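Local coordinates for protein DMATS type aromatic prenyltransferase (Micromonospora olivasterospora, PDB 6ZRY) that probably transfers a dimethylallyl group to the indole ring of tryptophan, as a 6-dimethylallyl tryptophan synthase of the ABBA-barrel fold, at residues A[31-39]-A[76-84]. Sequence-based numbering, arbitrary orientation.
Sequences LLAGLLGPV and RILGETLGS
Thr81 and Leu35 meet where the helix 31-36 ends and the chain leaving the strand 76-79 passes alongside it. The hydroxyl of Thr81 donates to the last-turn carbonyl of Leu35, OG1 to O 2.7 Å, with a C=O...donor angle of 125° and the donor somewhat out of the carbonyl plane. OG1 lies anti to the carbonyl carbon of Thr81 and beside its backbone N, which turns it to the Leu35 carbonyl; CG2, anti to the backbone N, rests 3.8 Å from Gly37 CA. Gly37 has positive phi, which by itself favours glycine, and a CB there would run into this methyl and into the ring of Pro38. A valine in place of Thr81 would probably leave the Leu35 carbonyl, at the end of the helix, without its hydroxyl donor. A water reinforces the junction: it donates to the carbonyls of Leu36 and Glu80 and accepts from Leu82 N at 3.0 Å.

The apolar packing is uneven. Val39 presses its CG2 on Leu82 CD1 at 3.5 Å, closer than usual for two carbons, whereas Leu35 CD2 lies 4.0 Å from Ile77 CG2 as the two side chains run past each other in opposite directions. Looser still, Leu32 crosses Ile77 at about a right angle, their CD1 atoms 4.2 Å apart. The solvent side is formed by exposed Pro38, whose ring sets CG and CD both 3.4 Å from Leu82 O.

The axes of helix 31-36 and strand 76-79 come within 10.1 Å at 8° to each other, as a helix of the outer layer lying on the barrel wall of the ABBA fold. Val61 on strand 61-68 and Leu135 on strand 131-138 extend the apolar surface against Leu35, helix 6-21 closes over Leu32 and Ile77 through Leu14, and helix 88-106 holds Thr81 N through Thr95.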
# COMPACT_ATOMS: atom_id res chain seq x y z
N LEU A 31 -10.43 -15.07 -0.21
CA LEU A 31 -10.58 -13.61 -0.18
C LEU A 31 -9.98 -13.02 -1.46
O LEU A 31 -10.63 -12.14 -2.02
CB LEU A 31 -9.97 -13.05 1.10
CG LEU A 31 -10.73 -13.40 2.38
CD1 LEU A 31 -9.94 -12.97 3.59
CD2 LEU A 31 -12.11 -12.78 2.39
N LEU A 32 -8.84 -13.54 -1.95
CA LEU A 32 -8.25 -13.04 -3.21
C LEU A 32 -9.24 -13.24 -4.37
O LEU A 32 -9.39 -12.30 -5.20
CB LEU A 32 -6.91 -13.73 -3.49
CG LEU A 32 -6.29 -13.46 -4.86
CD1 LEU A 32 -5.91 -11.97 -5.05
CD2 LEU A 32 -5.06 -14.35 -5.04
N ALA A 33 -9.86 -14.43 -4.49
CA ALA A 33 -10.88 -14.71 -5.52
C ALA A 33 -12.01 -13.68 -5.44
O ALA A 33 -12.42 -13.18 -6.48
CB ALA A 33 -11.41 -16.13 -5.39
N GLY A 34 -12.48 -13.36 -4.23
CA GLY A 34 -13.53 -12.32 -4.02
C GLY A 34 -13.05 -10.97 -4.49
O GLY A 34 -13.79 -10.28 -5.19
N LEU A 35 -11.84 -10.58 -4.10
CA LEU A 35 -11.28 -9.25 -4.42
C LEU A 35 -11.15 -9.13 -5.94
O LEU A 35 -11.48 -8.06 -6.50
CB LEU A 35 -9.92 -9.10 -3.72
CG LEU A 35 -9.23 -7.78 -3.96
CD1 LEU A 35 -10.14 -6.62 -3.62
CD2 LEU A 35 -7.93 -7.70 -3.19
N LEU A 36 -10.71 -10.18 -6.62
CA LEU A 36 -10.51 -10.13 -8.09
C LEU A 36 -11.85 -9.93 -8.83
O LEU A 36 -11.85 -9.28 -9.92
CB LEU A 36 -9.77 -11.39 -8.52
CG LEU A 36 -8.28 -11.40 -8.19
CD1 LEU A 36 -7.67 -12.76 -8.48
CD2 LEU A 36 -7.56 -10.33 -9.00
N GLY A 37 -12.94 -10.46 -8.30
CA GLY A 37 -14.25 -10.42 -8.97
C GLY A 37 -14.11 -10.86 -10.43
O GLY A 37 -13.55 -11.93 -10.70
N PRO A 38 -14.55 -10.03 -11.42
CA PRO A 38 -14.60 -10.47 -12.82
C PRO A 38 -13.23 -10.62 -13.50
O PRO A 38 -13.15 -11.18 -14.55
CB PRO A 38 -15.42 -9.36 -13.48
CG PRO A 38 -15.08 -8.14 -12.67
CD PRO A 38 -14.94 -8.63 -11.26
N VAL A 39 -12.17 -10.09 -12.89
CA VAL A 39 -10.78 -10.22 -13.39
C VAL A 39 -10.29 -11.65 -13.20
O VAL A 39 -9.47 -12.12 -14.02
CB VAL A 39 -9.88 -9.20 -12.68
CG1 VAL A 39 -8.41 -9.46 -12.93
CG2 VAL A 39 -10.27 -7.80 -13.09
N ARG A 76 0.34 -9.38 2.98
CA ARG A 76 -0.80 -8.50 2.63
C ARG A 76 -1.01 -8.50 1.12
O ARG A 76 -0.04 -8.73 0.36
CB ARG A 76 -0.59 -7.10 3.18
CG ARG A 76 -0.21 -7.07 4.65
CD ARG A 76 1.31 -7.05 4.87
NE ARG A 76 1.90 -6.02 4.03
CZ ARG A 76 1.73 -4.69 4.22
NH1 ARG A 76 1.03 -4.24 5.25
NH2 ARG A 76 2.27 -3.82 3.38
N ILE A 77 -2.25 -8.26 0.73
CA ILE A 77 -2.65 -8.00 -0.67
C ILE A 77 -3.31 -6.64 -0.68
O ILE A 77 -4.28 -6.48 0.09
CB ILE A 77 -3.63 -9.06 -1.20
CG1 ILE A 77 -3.00 -10.45 -1.25
CG2 ILE A 77 -4.14 -8.62 -2.55
CD1 ILE A 77 -3.99 -11.57 -1.39
N LEU A 78 -2.86 -5.75 -1.55
CA LEU A 78 -3.55 -4.49 -1.87
C LEU A 78 -4.24 -4.68 -3.21
O LEU A 78 -3.59 -5.16 -4.14
CB LEU A 78 -2.54 -3.35 -1.93
CG LEU A 78 -3.10 -1.97 -2.26
CD1 LEU A 78 -3.91 -1.41 -1.10
CD2 LEU A 78 -1.99 -1.01 -2.60
N GLY A 79 -5.49 -4.30 -3.36
CA GLY A 79 -6.07 -4.30 -4.70
C GLY A 79 -7.48 -3.80 -4.75
O GLY A 79 -7.93 -3.14 -3.78
N GLU A 80 -8.14 -4.05 -5.88
CA GLU A 80 -9.49 -3.55 -6.13
C GLU A 80 -10.25 -4.57 -6.96
O GLU A 80 -9.63 -5.37 -7.67
CB GLU A 80 -9.46 -2.16 -6.79
CG GLU A 80 -8.81 -2.12 -8.15
CD GLU A 80 -8.79 -0.74 -8.79
OE1 GLU A 80 -9.60 0.13 -8.40
OE2 GLU A 80 -7.95 -0.53 -9.68
N THR A 81 -11.56 -4.51 -6.85
CA THR A 81 -12.53 -5.29 -7.63
C THR A 81 -13.04 -4.42 -8.75
O THR A 81 -13.70 -3.40 -8.47
CB THR A 81 -13.69 -5.79 -6.78
OG1 THR A 81 -13.25 -6.26 -5.49
CG2 THR A 81 -14.45 -6.89 -7.49
N LEU A 82 -12.77 -4.80 -9.99
CA LEU A 82 -13.19 -4.00 -11.14
C LEU A 82 -14.72 -4.18 -11.34
O LEU A 82 -15.25 -5.25 -10.97
CB LEU A 82 -12.39 -4.42 -12.36
CG LEU A 82 -10.88 -4.12 -12.29
CD1 LEU A 82 -10.23 -4.39 -13.63
CD2 LEU A 82 -10.60 -2.67 -11.86
N GLY A 83 -15.40 -3.14 -11.82
CA GLY A 83 -16.85 -3.16 -12.10
C GLY A 83 -17.18 -3.90 -13.39
O GLY A 83 -16.22 -4.31 -14.13
N SER A 84 -18.49 -4.06 -13.67
CA SER A 84 -19.02 -4.98 -14.72
C SER A 84 -18.64 -4.45 -16.10
O SER A 84 -17.98 -5.17 -16.85
CB SER A 84 -20.51 -5.25 -14.59
OG SER A 84 -20.76 -6.63 -14.78
O HOH W 1 -10.51 -6.84 -9.91